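Local structure of restriction endonuclease (Mycobacterium sp., 4F0Q) at residues K19-V25 with I216-R222; L64-A70 with R82-R88; L208-S212 with I256-R261; L286-Y290 with C358-T362. The protein cleaves DNA that carries methylated cytosine, acting as a tetrameric modification-dependent restriction endonuclease. All blocks are in the same frame, centred on the assembly; numbering follows the deposited sequence.

Contact 1 of 4, residues K19-V25 with I216-R222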
loop_
_atom_site.group_PDB
_atom_site.type_symbol
_atom_site.label_atom_id
_atom_site.label_comp_id
_atom_site.label_asym_id
_atom_site.label_seq_id
_atom_site.Cartn_x
_atom_site.Cartn_y
_atom_site.Cartn_z
ATOM N N LYS A 19 9.399 -31.551 -37.037
ATOM C CA LYS A 19 7.976 -31.542 -36.725
ATOM C C LYS A 19 7.721 -31.077 -35.294
ATOM O O LYS A 19 8.181 -31.708 -34.342
ATOM C CB LYS A 19 7.369 -32.929 -36.939
ATOM C CG LYS A 19 5.859 -32.970 -36.791
ATOM C CD LYS A 19 5.186 -32.123 -37.857
ATOM C CE LYS A 19 3.675 -32.118 -37.691
ATOM N NZ LYS A 19 3.010 -31.281 -38.728
ATOM N N PRO A 20 6.983 -29.967 -35.141
ATOM C CA PRO A 20 6.680 -29.396 -33.825
ATOM C C PRO A 20 5.665 -30.234 -33.054
ATOM O O PRO A 20 4.665 -30.665 -33.628
ATOM C CB PRO A 20 6.061 -28.030 -34.165
ATOM C CG PRO A 20 6.381 -27.787 -35.610
ATOM C CD PRO A 20 6.446 -29.139 -36.232
ATOM N N ARG A 21 5.926 -30.464 -31.771
ATOM C CA ARG A 21 4.960 -31.136 -30.908
ATOM C C ARG A 21 4.654 -30.293 -29.669
ATOM O O ARG A 21 5.333 -30.381 -28.646
ATOM C CB ARG A 21 5.425 -32.551 -30.539
ATOM C CG ARG A 21 6.855 -32.654 -30.040
ATOM C CD ARG A 21 7.214 -34.097 -29.728
ATOM N NE ARG A 21 8.309 -34.192 -28.768
ATOM C CZ ARG A 21 9.596 -34.139 -29.092
ATOM N NH1 ARG A 21 9.960 -33.990 -30.357
ATOM N NH2 ARG A 21 10.519 -34.233 -28.146
ATOM N N LEU A 22 3.618 -29.469 -29.782
ATOM C CA LEU A 22 3.288 -28.493 -28.752
ATOM C C LEU A 22 2.488 -29.098 -27.607
ATOM O O LEU A 22 1.421 -29.674 -27.818
ATOM C CB LEU A 22 2.500 -27.333 -29.363
ATOM C CG LEU A 22 3.103 -26.666 -30.601
ATOM C CD1 LEU A 22 2.201 -25.544 -31.090
ATOM C CD2 LEU A 22 4.500 -26.148 -30.308
ATOM N N VAL A 23 3.007 -28.960 -26.392
ATOM C CA VAL A 23 2.257 -29.339 -25.202
ATOM C C VAL A 23 1.785 -28.077 -24.485
ATOM O O VAL A 23 2.567 -27.159 -24.246
ATOM C CB VAL A 23 3.083 -30.242 -24.254
ATOM C CG1 VAL A 23 4.419 -29.601 -23.922
ATOM C CG2 VAL A 23 2.297 -30.552 -22.987
ATOM N N PHE A 24 0.497 -28.024 -24.166
ATOM C CA PHE A 24 -0.082 -26.834 -23.558
ATOM C C PHE A 24 -0.286 -27.003 -22.059
ATOM O O PHE A 24 -0.365 -28.122 -21.556
ATOM C CB PHE A 24 -1.405 -26.474 -24.238
ATOM C CG PHE A 24 -1.265 -26.157 -25.698
ATOM C CD1 PHE A 24 -0.987 -24.866 -26.116
ATOM C CD2 PHE A 24 -1.406 -27.151 -26.652
ATOM C CE1 PHE A 24 -0.856 -24.572 -27.459
ATOM C CE2 PHE A 24 -1.275 -26.863 -27.997
ATOM C CZ PHE A 24 -1.000 -25.571 -28.402
ATOM N N VAL A 25 -0.364 -25.884 -21.347
ATOM C CA VAL A 25 -0.574 -25.913 -19.906
ATOM C C VAL A 25 -1.949 -26.482 -19.576
ATOM O O VAL A 25 -2.973 -25.907 -19.943
ATOM C CB VAL A 25 -0.439 -24.511 -19.284
ATOM C CG1 VAL A 25 -0.694 -24.572 -17.787
ATOM C CG2 VAL A 25 0.938 -23.936 -19.571
ATOM N N ILE A 216 1.636 -19.202 -27.872
ATOM C CA ILE A 216 0.878 -20.372 -27.442
ATOM C C ILE A 216 0.938 -20.499 -25.924
ATOM O O ILE A 216 1.868 -20.002 -25.293
ATOM C CB ILE A 216 1.419 -21.668 -28.078
ATOM C CG1 ILE A 216 2.888 -21.873 -27.704
ATOM C CG2 ILE A 216 1.254 -21.635 -29.588
ATOM C CD1 ILE A 216 3.476 -23.165 -28.223
ATOM N N ASP A 217 -0.056 -21.155 -25.336
ATOM C CA ASP A 217 -0.046 -21.395 -23.898
ATOM C C ASP A 217 0.609 -22.739 -23.600
ATOM O O ASP A 217 -0.041 -23.670 -23.131
ATOM C CB ASP A 217 -1.461 -21.353 -23.321
ATOM C CG ASP A 217 -1.471 -21.380 -21.803
ATOM O OD1 ASP A 217 -0.525 -20.839 -21.193
ATOM O OD2 ASP A 217 -2.418 -21.948 -21.219
ATOM N N GLY A 218 1.905 -22.830 -23.882
ATOM C CA GLY A 218 2.649 -24.057 -23.676
ATOM C C GLY A 218 4.027 -23.990 -24.304
ATOM O O GLY A 218 4.533 -22.905 -24.588
ATOM N N VAL A 219 4.639 -25.150 -24.521
ATOM C CA VAL A 219 5.982 -25.202 -25.092
ATOM C C VAL A 219 6.110 -26.237 -26.207
ATOM O O VAL A 219 5.299 -27.158 -26.320
ATOM C CB VAL A 219 7.052 -25.506 -24.017
ATOM C CG1 VAL A 219 7.133 -24.377 -22.997
ATOM C CG2 VAL A 219 6.761 -26.833 -23.335
ATOM N N ASP A 220 7.139 -26.063 -27.031
ATOM C CA ASP A 220 7.493 -27.040 -28.049
ATOM C C ASP A 220 8.569 -27.939 -27.456
ATOM O O ASP A 220 9.587 -27.453 -26.966
ATOM C CB ASP A 220 8.024 -26.336 -29.299
ATOM C CG ASP A 220 8.077 -27.248 -30.514
ATOM O OD1 ASP A 220 8.189 -28.480 -30.344
ATOM O OD2 ASP A 220 8.009 -26.727 -31.647
ATOM N N PHE A 221 8.344 -29.249 -27.498
ATOM C CA PHE A 221 9.279 -30.189 -26.890
ATOM C C PHE A 221 10.568 -30.360 -27.689
ATOM O O PHE A 221 11.488 -31.051 -27.252
ATOM C CB PHE A 221 8.617 -31.544 -26.641
ATOM C CG PHE A 221 8.399 -31.847 -25.189
ATOM C CD1 PHE A 221 9.452 -32.264 -24.390
ATOM C CD2 PHE A 221 7.147 -31.706 -24.618
ATOM C CE1 PHE A 221 9.256 -32.537 -23.049
ATOM C CE2 PHE A 221 6.944 -31.981 -23.278
ATOM C CZ PHE A 221 8.000 -32.395 -22.493
ATOM N N ARG A 222 10.635 -29.727 -28.857
ATOM C CA ARG A 222 11.862 -29.717 -29.644
ATOM C C ARG A 222 12.926 -28.869 -28.952
ATOM O O ARG A 222 14.117 -28.993 -29.237
ATOM C CB ARG A 222 11.598 -29.209 -31.061
ATOM C CG ARG A 222 10.726 -30.138 -31.890
ATOM C CD ARG A 222 10.687 -29.716 -33.348
ATOM N NE ARG A 222 10.079 -28.401 -33.523
ATOM C CZ ARG A 222 9.916 -27.807 -34.700
ATOM N NH1 ARG A 222 10.318 -28.409 -35.811
ATOM N NH2 ARG A 222 9.353 -26.608 -34.767
#
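Val23 lays its CG1 against the Phe221 ring (CD2, 3.5 Å) and against Val219 (CG2, 3.7 Å), and Phe178 of strand 175-193 and Leu51 of helix 48-52 pack on this face. On the face of Leu22 and Asp220, Leu22 CD2 meets Ile216 CD1 at 3.8 Å. Phe24 CE1 lies 3.7 Å from Ile216 CB, and Leu125 of a second subunit covers both residues. The backbones join through Val23 N to Val219 O, Val219 N to Val23 O and Val25 N to Asp217 O, all 2.9 Å. Gly218 lets Phe24 come close, CA to CA 3.9 Å; a CB there would clash with Val23 O. At the far end Asp220 OD1 accepts from Arg222 N (3.1 Å), and weakly from Arg21 N (3.3 Å). Asp220 OD2 forms a salt bridge with Arg222 NE (3.3 Å), while Arg222 NH1 bonds to Ala17 O and the Arg21 guanidinium pairs with Asp225. The result is a two-stranded antiparallel sheet whose strand 218-220 leads through a turn into helix 222-227, capped by Asp220.

Contact 2 of 4, residues L64-A70 with R82-R88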
loop_
_atom_site.group_PDB
_atom_site.type_symbol
_atom_site.label_atom_id
_atom_site.label_comp_id
_atom_site.label_asym_id
_atom_site.label_seq_id
_atom_site.Cartn_x
_atom_site.Cartn_y
_atom_site.Cartn_z
ATOM N N LEU A 64 9.828 -39.895 -15.036
ATOM C CA LEU A 64 9.073 -38.979 -14.194
ATOM C C LEU A 64 8.560 -39.689 -12.946
ATOM O O LEU A 64 7.357 -39.896 -12.782
ATOM C CB LEU A 64 7.911 -38.364 -14.980
ATOM C CG LEU A 64 7.186 -37.171 -14.353
ATOM C CD1 LEU A 64 8.132 -35.994 -14.183
ATOM C CD2 LEU A 64 5.979 -36.777 -15.188
ATOM N N GLU A 65 9.483 -40.070 -12.069
ATOM C CA GLU A 65 9.119 -40.692 -10.803
ATOM C C GLU A 65 8.557 -39.645 -9.851
ATOM O O GLU A 65 8.391 -38.481 -10.221
ATOM C CB GLU A 65 10.335 -41.371 -10.167
ATOM C CG GLU A 65 10.951 -42.476 -11.010
ATOM C CD GLU A 65 10.073 -43.710 -11.096
ATOM O OE1 GLU A 65 10.249 -44.498 -12.049
ATOM O OE2 GLU A 65 9.212 -43.896 -10.209
ATOM N N ALA A 66 8.268 -40.057 -8.624
ATOM C CA ALA A 66 7.779 -39.128 -7.616
ATOM C C ALA A 66 8.870 -38.134 -7.235
ATOM O O ALA A 66 9.982 -38.523 -6.877
ATOM C CB ALA A 66 7.291 -39.882 -6.388
ATOM N N GLY A 67 8.553 -36.847 -7.328
ATOM C CA GLY A 67 9.469 -35.810 -6.897
ATOM C C GLY A 67 10.286 -35.177 -8.004
ATOM O O GLY A 67 9.751 -34.756 -9.030
ATOM N N ILE A 68 11.596 -35.115 -7.790
ATOM C CA ILE A 68 12.501 -34.415 -8.692
ATOM C C ILE A 68 13.294 -35.385 -9.561
ATOM O O ILE A 68 13.942 -36.302 -9.056
ATOM C CB ILE A 68 13.468 -33.519 -7.899
ATOM C CG1 ILE A 68 12.675 -32.570 -6.997
ATOM C CG2 ILE A 68 14.381 -32.746 -8.841
ATOM C CD1 ILE A 68 13.328 -32.296 -5.662
ATOM N N ASN A 69 13.240 -35.167 -10.872
ATOM C CA ASN A 69 13.887 -36.051 -11.834
ATOM C C ASN A 69 14.790 -35.280 -12.788
ATOM O O ASN A 69 14.532 -34.119 -13.099
ATOM C CB ASN A 69 12.837 -36.812 -12.644
ATOM C CG ASN A 69 11.802 -37.489 -11.770
ATOM O OD1 ASN A 69 11.926 -38.668 -11.443
ATOM N ND2 ASN A 69 10.769 -36.745 -11.390
ATOM N N ALA A 70 15.844 -35.936 -13.260
ATOM C CA ALA A 70 16.754 -35.323 -14.222
ATOM C C ALA A 70 17.535 -36.377 -14.998
ATOM O O ALA A 70 18.146 -37.265 -14.404
ATOM C CB ALA A 70 17.703 -34.361 -13.522
ATOM N N ARG A 82 23.002 -29.640 -18.104
ATOM C CA ARG A 82 21.814 -30.378 -17.698
ATOM C C ARG A 82 20.642 -29.941 -18.573
ATOM O O ARG A 82 20.281 -28.763 -18.599
ATOM C CB ARG A 82 21.501 -30.120 -16.225
ATOM C CG ARG A 82 20.497 -31.087 -15.620
ATOM C CD ARG A 82 21.140 -32.427 -15.299
ATOM N NE ARG A 82 22.236 -32.289 -14.342
ATOM C CZ ARG A 82 22.875 -33.312 -13.785
ATOM N NH1 ARG A 82 22.526 -34.556 -14.084
ATOM N NH2 ARG A 82 23.860 -33.092 -12.924
ATOM N N ALA A 83 20.057 -30.894 -19.293
ATOM C CA ALA A 83 18.991 -30.602 -20.249
ATOM C C ALA A 83 17.764 -29.971 -19.597
ATOM O O ALA A 83 17.303 -28.910 -20.022
ATOM C CB ALA A 83 18.601 -31.864 -21.002
ATOM N N LEU A 84 17.237 -30.627 -18.570
ATOM C CA LEU A 84 16.052 -30.132 -17.878
ATOM C C LEU A 84 15.864 -30.829 -16.539
ATOM O O LEU A 84 16.540 -31.812 -16.236
ATOM C CB LEU A 84 14.797 -30.332 -18.735
ATOM C CG LEU A 84 14.121 -31.709 -18.717
ATOM C CD1 LEU A 84 12.764 -31.637 -19.400
ATOM C CD2 LEU A 84 14.986 -32.775 -19.374
ATOM N N ILE A 85 14.940 -30.307 -15.740
ATOM C CA ILE A 85 14.523 -30.966 -14.511
ATOM C C ILE A 85 13.017 -31.203 -14.542
ATOM O O ILE A 85 12.230 -30.258 -14.590
ATOM C CB ILE A 85 14.901 -30.153 -13.261
ATOM C CG1 ILE A 85 16.421 -30.111 -13.095
ATOM C CG2 ILE A 85 14.256 -30.753 -12.022
ATOM C CD1 ILE A 85 16.876 -29.386 -11.852
ATOM N N ALA A 86 12.626 -32.473 -14.527
ATOM C CA ALA A 86 11.218 -32.846 -14.575
ATOM C C ALA A 86 10.675 -33.083 -13.173
ATOM O O ALA A 86 11.138 -33.971 -12.461
ATOM C CB ALA A 86 11.032 -34.087 -15.434
ATOM N N ILE A 87 9.689 -32.283 -12.782
ATOM C CA ILE A 87 9.121 -32.367 -11.442
ATOM C C ILE A 87 7.693 -32.907 -11.455
ATOM O O ILE A 87 6.829 -32.398 -12.167
ATOM C CB ILE A 87 9.158 -30.997 -10.731
ATOM C CG1 ILE A 87 10.597 -30.634 -10.358
ATOM C CG2 ILE A 87 8.283 -31.006 -9.490
ATOM C CD1 ILE A 87 10.742 -29.254 -9.760
ATOM N N ARG A 88 7.461 -33.951 -10.664
ATOM C CA ARG A 88 6.139 -34.549 -10.541
ATOM C C ARG A 88 5.587 -34.324 -9.137
ATOM O O ARG A 88 6.057 -34.923 -8.170
ATOM C CB ARG A 88 6.196 -36.043 -10.855
ATOM C CG ARG A 88 4.882 -36.777 -10.654
ATOM C CD ARG A 88 5.011 -38.232 -11.068
ATOM N NE ARG A 88 3.835 -39.015 -10.706
ATOM C CZ ARG A 88 3.689 -40.307 -10.976
ATOM N NH1 ARG A 88 4.647 -40.964 -11.616
ATOM N NH2 ARG A 88 2.585 -40.943 -10.609
#
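Ile68 and Ile87 face each other as a non-hydrogen-bonded antiparallel pair, and Ile68 CG2 also reaches Ile85 CG2 at 3.8 Å; Leu135 of helix 130-142 and Tyr114 of strand 111-115 pack on this isoleucine face. On the face of Asn69 and Ala86, Leu64 folds back so that its CD1 lies 3.7 Å from Ala86 CB. Between the faces, Asn69 N to Ala86 O and Ala86 N to Asn69 O (both 2.9 Å) make one hydrogen-bonded pair; Arg88 N to Gly67 O (2.9 Å) and Gly67 N to Arg88 O (3.3 Å) make the next. Gly67 has phi/psi of 98/-130°, where a CB would jam against the preceding carbonyl. Asn69 ND2 adds a bond to Ala86 O (3.0 Å) and another to Glu65 O (3.2 Å), while Asn69 OD1 accepts from Glu65 N (2.9 Å). Outermost, the extended Arg88 gives NH1 to Leu64 O at 3.1 Å. Asn69 thus holds Glu65 within its own segment, while Asn69 and Arg88 cross to main-chain oxygens, without any charge pair.

Contact 3 of 4, residues L208-S212 with I256-R261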
loop_
_atom_site.group_PDB
_atom_site.type_symbol
_atom_site.label_atom_id
_atom_site.label_comp_id
_atom_site.label_asym_id
_atom_site.label_seq_id
_atom_site.Cartn_x
_atom_site.Cartn_y
_atom_site.Cartn_z
ATOM N N LEU A 208 8.892 -20.653 -7.613
ATOM C CA LEU A 208 9.082 -20.900 -9.035
ATOM C C LEU A 208 8.185 -20.001 -9.875
ATOM O O LEU A 208 7.017 -19.783 -9.547
ATOM C CB LEU A 208 8.797 -22.367 -9.369
ATOM C CG LEU A 208 9.612 -23.425 -8.624
ATOM C CD1 LEU A 208 9.185 -24.819 -9.052
ATOM C CD2 LEU A 208 11.099 -23.223 -8.857
ATOM N N ALA A 209 8.742 -19.486 -10.966
ATOM C CA ALA A 209 8.004 -18.623 -11.875
ATOM C C ALA A 209 7.743 -19.332 -13.199
ATOM O O ALA A 209 8.654 -19.504 -14.009
ATOM C CB ALA A 209 8.766 -17.328 -12.108
ATOM N N VAL A 210 6.499 -19.747 -13.410
ATOM C CA VAL A 210 6.109 -20.380 -14.663
ATOM C C VAL A 210 6.086 -19.342 -15.778
ATOM O O VAL A 210 5.335 -18.370 -15.714
ATOM C CB VAL A 210 4.728 -21.050 -14.554
ATOM C CG1 VAL A 210 4.330 -21.666 -15.885
ATOM C CG2 VAL A 210 4.737 -22.102 -13.458
ATOM N N VAL A 211 6.912 -19.552 -16.798
ATOM C CA VAL A 211 7.068 -18.574 -17.871
ATOM C C VAL A 211 5.892 -18.556 -18.844
ATOM O O VAL A 211 5.313 -19.596 -19.161
ATOM C CB VAL A 211 8.379 -18.797 -18.660
ATOM C CG1 VAL A 211 9.582 -18.517 -17.779
ATOM C CG2 VAL A 211 8.438 -20.212 -19.215
ATOM N N SER A 212 5.547 -17.360 -19.311
ATOM C CA SER A 212 4.510 -17.197 -20.321
ATOM C C SER A 212 4.950 -17.853 -21.624
ATOM O O SER A 212 6.116 -17.765 -22.009
ATOM C CB SER A 212 4.218 -15.714 -20.552
ATOM O OG SER A 212 3.243 -15.537 -21.564
ATOM N N ILE A 256 12.392 -11.568 -15.063
ATOM C CA ILE A 256 11.448 -12.341 -14.252
ATOM C C ILE A 256 10.137 -11.627 -13.856
ATOM O O ILE A 256 9.065 -12.227 -13.948
ATOM C CB ILE A 256 12.134 -12.948 -13.001
ATOM C CG1 ILE A 256 13.369 -13.752 -13.415
ATOM C CG2 ILE A 256 11.166 -13.823 -12.224
ATOM C CD1 ILE A 256 14.069 -14.435 -12.262
ATOM N N PRO A 257 10.207 -10.351 -13.423
ATOM C CA PRO A 257 8.945 -9.698 -13.049
ATOM C C PRO A 257 7.977 -9.456 -14.211
ATOM O O PRO A 257 6.883 -8.947 -13.977
ATOM C CB PRO A 257 9.403 -8.349 -12.480
ATOM C CG PRO A 257 10.803 -8.571 -12.056
ATOM C CD PRO A 257 11.369 -9.520 -13.060
ATOM N N GLY A 258 8.364 -9.812 -15.433
ATOM C CA GLY A 258 7.523 -9.553 -16.587
ATOM C C GLY A 258 7.314 -10.731 -17.519
ATOM O O GLY A 258 6.730 -10.577 -18.592
ATOM N N ILE A 259 7.780 -11.909 -17.117
ATOM C CA ILE A 259 7.677 -13.091 -17.970
ATOM C C ILE A 259 6.843 -14.211 -17.353
ATOM O O ILE A 259 6.785 -15.316 -17.891
ATOM C CB ILE A 259 9.067 -13.649 -18.341
ATOM C CG1 ILE A 259 9.834 -14.051 -17.080
ATOM C CG2 ILE A 259 9.854 -12.631 -19.152
ATOM C CD1 ILE A 259 11.242 -14.528 -17.353
ATOM N N ARG A 260 6.197 -13.926 -16.227
ATOM C CA ARG A 260 5.364 -14.920 -15.560
ATOM C C ARG A 260 4.071 -15.172 -16.329
ATOM O O ARG A 260 3.488 -14.251 -16.899
ATOM C CB ARG A 260 5.044 -14.485 -14.130
ATOM C CG ARG A 260 5.693 -15.343 -13.058
ATOM C CD ARG A 260 5.273 -14.893 -11.671
ATOM N NE ARG A 260 5.803 -13.575 -11.338
ATOM C CZ ARG A 260 6.908 -13.376 -10.627
ATOM N NH1 ARG A 260 7.595 -14.413 -10.170
ATOM N NH2 ARG A 260 7.324 -12.144 -10.369
ATOM N N ARG A 261 3.631 -16.427 -16.338
ATOM C CA ARG A 261 2.384 -16.802 -16.997
ATOM C C ARG A 261 1.187 -16.150 -16.308
ATOM O O ARG A 261 1.104 -16.121 -15.081
ATOM C CB ARG A 261 2.221 -18.323 -17.011
ATOM C CG ARG A 261 0.936 -18.809 -17.669
ATOM C CD ARG A 261 0.857 -20.328 -17.677
ATOM N NE ARG A 261 -0.343 -20.813 -18.352
ATOM C CZ ARG A 261 -1.476 -21.130 -17.734
ATOM N NH1 ARG A 261 -1.570 -21.013 -16.417
ATOM N NH2 ARG A 261 -2.516 -21.566 -18.432
#
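Two backbone bonds tie segment 208-212, on strand 200-210, to an irregular loop: Arg261 N to Val210 O (2.7 Å) and Ser212 N to Ile259 O (2.8 Å), bridging Val211 and Arg260. The side chains divide around them. Ile259 takes chi1 p with chi2 t and Val211 chi1 m, which brings Ile259 CD1 to 4.3 Å from Val211 CG1. Ala209 points toward the loop; its CB meets Ile256 CG2 at 4.2 Å and Arg260 NH1 at 3.7 Å. Arg260 leaves the contact along CA-CB, with chi1 between wells at -112°, and then an m chi3 turns the chain, so that the guanidinium comes alongside Ala209 and forms a salt bridge with Glu185. Arg261 is instead t in chi1, chi2 and chi3: its CB stays 4.1 Å from Val210 CG1, while the extended chain carries the charge away to a salt bridge with Asp217. Val210 is also t in chi1 and packs on Leu107 and Leu158. Strand 175-193 pairs with the 208-212 backbone through Ile183 and Ala181, and its Ile183 touches both Val211 and Ile259. Helix 243-251 packs here through Trp248, against Ile256 and Ile259, while Arg313 of a third subunit packs on Ile256 and Pro257. The loop is therefore fitted between the sheet, helix 243-251 and a subunit interface.

Contact 4 of 4, residues L286-Y290 with C358-T362; sequences LQTLY and CIQPT
Segment 286-290 is one turn of helix 281-292, phi -60 to -70° and psi -40 to -46°, with Tyr290 N bonded to Leu286 O at 2.9 Å; segment 358-362 is an irregular loop following strand 347-357. Leu286 (chi1 t, chi2 p) points toward the loop and sets CD2 3.9 Å from Pro361 CB. Gln287, m in chi1 and chi2, brings OE1 to 3.5 Å from Pro361 CG. Leu289 packs on Leu414 and Val418 of helix 411-425 and on Leu434 of helix 430-440. Tyr290 (chi1 168°, chi2 68°) dominates: its CA is 6.4 Å from Cys358 CA, and Gln360 CA and Pro361 CD lie over one ring face, each 4.0 Å from the Tyr290 centroid, as CH-pi contacts. Cys358, chi1 t, places SG obliquely to this ring, 3.7 Å from Tyr290 CD1; Ile359 O is 3.1 Å from Tyr290 CD1. Gln360 starts away from the helix, but m chi1 and chi2 return OE1 to 2.7 Å from Tyr290 OH, a weak hydrogen bond donated by the tyrosine. The side chain of Cys358 is about 8 Å from the bound magnesium ion. Aromatic-proline and sulfur-aromatic packing thus joins helix 281-292 to the loop beyond the metal-binding strand of a PDDEXK-type nuclease domain.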
loop_
_atom_site.group_PDB
_atom_site.type_symbol
_atom_site.label_atom_id
_atom_site.label_comp_id
_atom_site.label_asym_id
_atom_site.label_seq_id
_atom_site.Cartn_x
_atom_site.Cartn_y
_atom_site.Cartn_z
ATOM N N LEU A 286 -11.000 -25.507 11.225
ATOM C CA LEU A 286 -11.867 -24.337 11.151
ATOM C C LEU A 286 -13.063 -24.464 12.088
ATOM O O LEU A 286 -13.473 -23.489 12.718
ATOM C CB LEU A 286 -12.348 -24.115 9.718
ATOM C CG LEU A 286 -13.222 -22.879 9.507
ATOM C CD1 LEU A 286 -12.463 -21.616 9.890
ATOM C CD2 LEU A 286 -13.700 -22.810 8.068
ATOM N N GLN A 287 -13.624 -25.666 12.172
ATOM C CA GLN A 287 -14.737 -25.919 13.082
ATOM C C GLN A 287 -14.307 -25.699 14.527
ATOM O O GLN A 287 -15.032 -25.088 15.317
ATOM C CB GLN A 287 -15.283 -27.334 12.892
ATOM C CG GLN A 287 -15.999 -27.538 11.569
ATOM C CD GLN A 287 -17.139 -26.559 11.373
ATOM O OE1 GLN A 287 -17.267 -25.939 10.317
ATOM N NE2 GLN A 287 -17.977 -26.415 12.392
ATOM N N THR A 288 -13.119 -26.192 14.862
ATOM C CA THR A 288 -12.551 -25.983 16.187
ATOM C C THR A 288 -12.380 -24.492 16.466
ATOM O O THR A 288 -12.723 -24.009 17.545
ATOM C CB THR A 288 -11.188 -26.685 16.334
ATOM O OG1 THR A 288 -11.333 -28.080 16.044
ATOM C CG2 THR A 288 -10.651 -26.520 17.746
ATOM N N LEU A 289 -11.861 -23.767 15.478
ATOM C CA LEU A 289 -11.636 -22.330 15.610
ATOM C C LEU A 289 -12.935 -21.560 15.829
ATOM O O LEU A 289 -12.980 -20.623 16.625
ATOM C CB LEU A 289 -10.900 -21.781 14.384
ATOM C CG LEU A 289 -9.440 -22.206 14.205
ATOM C CD1 LEU A 289 -8.855 -21.602 12.937
ATOM C CD2 LEU A 289 -8.615 -21.811 15.419
ATOM N N TYR A 290 -13.990 -21.955 15.123
ATOM C CA TYR A 290 -15.280 -21.295 15.280
ATOM C C TYR A 290 -15.911 -21.607 16.632
ATOM O O TYR A 290 -16.400 -20.708 17.315
ATOM C CB TYR A 290 -16.249 -21.676 14.158
ATOM C CG TYR A 290 -17.666 -21.234 14.442
ATOM C CD1 TYR A 290 -18.002 -19.887 14.455
ATOM C CD2 TYR A 290 -18.664 -22.160 14.714
ATOM C CE1 TYR A 290 -19.292 -19.475 14.724
ATOM C CE2 TYR A 290 -19.958 -21.758 14.984
ATOM C CZ TYR A 290 -20.266 -20.413 14.986
ATOM O OH TYR A 290 -21.551 -20.003 15.253
ATOM N N CYS A 358 -15.653 -13.594 13.880
ATOM C CA CYS A 358 -15.870 -15.029 14.007
ATOM C C CYS A 358 -17.345 -15.388 13.863
ATOM O O CYS A 358 -18.088 -15.416 14.845
ATOM C CB CYS A 358 -15.338 -15.529 15.351
ATOM S SG CYS A 358 -15.578 -17.294 15.638
ATOM N N ILE A 359 -17.762 -15.658 12.631
ATOM C CA ILE A 359 -19.128 -16.086 12.357
ATOM C C ILE A 359 -19.127 -17.547 11.935
ATOM O O ILE A 359 -18.068 -18.164 11.827
ATOM C CB ILE A 359 -19.765 -15.252 11.235
ATOM C CG1 ILE A 359 -18.960 -15.399 9.943
ATOM C CG2 ILE A 359 -19.865 -13.792 11.647
ATOM C CD1 ILE A 359 -19.522 -14.617 8.777
ATOM N N GLN A 360 -20.317 -18.097 11.704
ATOM C CA GLN A 360 -20.447 -19.458 11.197
ATOM C C GLN A 360 -19.673 -19.601 9.895
ATOM O O GLN A 360 -19.769 -18.741 9.019
ATOM C CB GLN A 360 -21.918 -19.807 10.964
ATOM C CG GLN A 360 -22.725 -20.054 12.228
ATOM C CD GLN A 360 -22.562 -21.464 12.764
ATOM O OE1 GLN A 360 -23.011 -21.776 13.867
ATOM N NE2 GLN A 360 -21.923 -22.327 11.981
ATOM N N PRO A 361 -18.893 -20.686 9.766
ATOM C CA PRO A 361 -18.110 -20.959 8.555
ATOM C C PRO A 361 -18.980 -20.968 7.301
ATOM O O PRO A 361 -18.491 -20.677 6.210
ATOM C CB PRO A 361 -17.542 -22.355 8.819
ATOM C CG PRO A 361 -17.456 -22.441 10.302
ATOM C CD PRO A 361 -18.655 -21.695 10.814
ATOM N N THR A 362 -20.258 -21.294 7.466
ATOM C CA THR A 362 -21.207 -21.287 6.359
ATOM C C THR A 362 -21.767 -19.886 6.112
ATOM O O THR A 362 -22.196 -19.569 5.003
ATOM C CB THR A 362 -22.371 -22.264 6.611
ATOM O OG1 THR A 362 -23.010 -21.938 7.852
ATOM C CG2 THR A 362 -21.860 -23.694 6.674
#

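Contacts 1, 2 and 3 cluster in the part of the chain that precedes the nuclease region, their centres 17 to 20 Å apart, whereas contact 4 lies 37 to 45 Å from them, centre to centre, across the chain's centre in the nuclease part that holds magnesium. Contact 2 falls between the two segments of contact 1 in sequence, and contact 3 interleaves with contact 1, since 208-212 precedes 216-222 and 256-261 follows it. Contacts 2 and 3 reach the same large mixed sheet, through strands 85-89 and 200-210. Contacts 1 and 3 touch directly by the Asp217-Arg261 salt bridge, OD2 to NH2 2.8 Å. The distribution is consistent with separate modules for probable recognition of modified DNA and for cleavage.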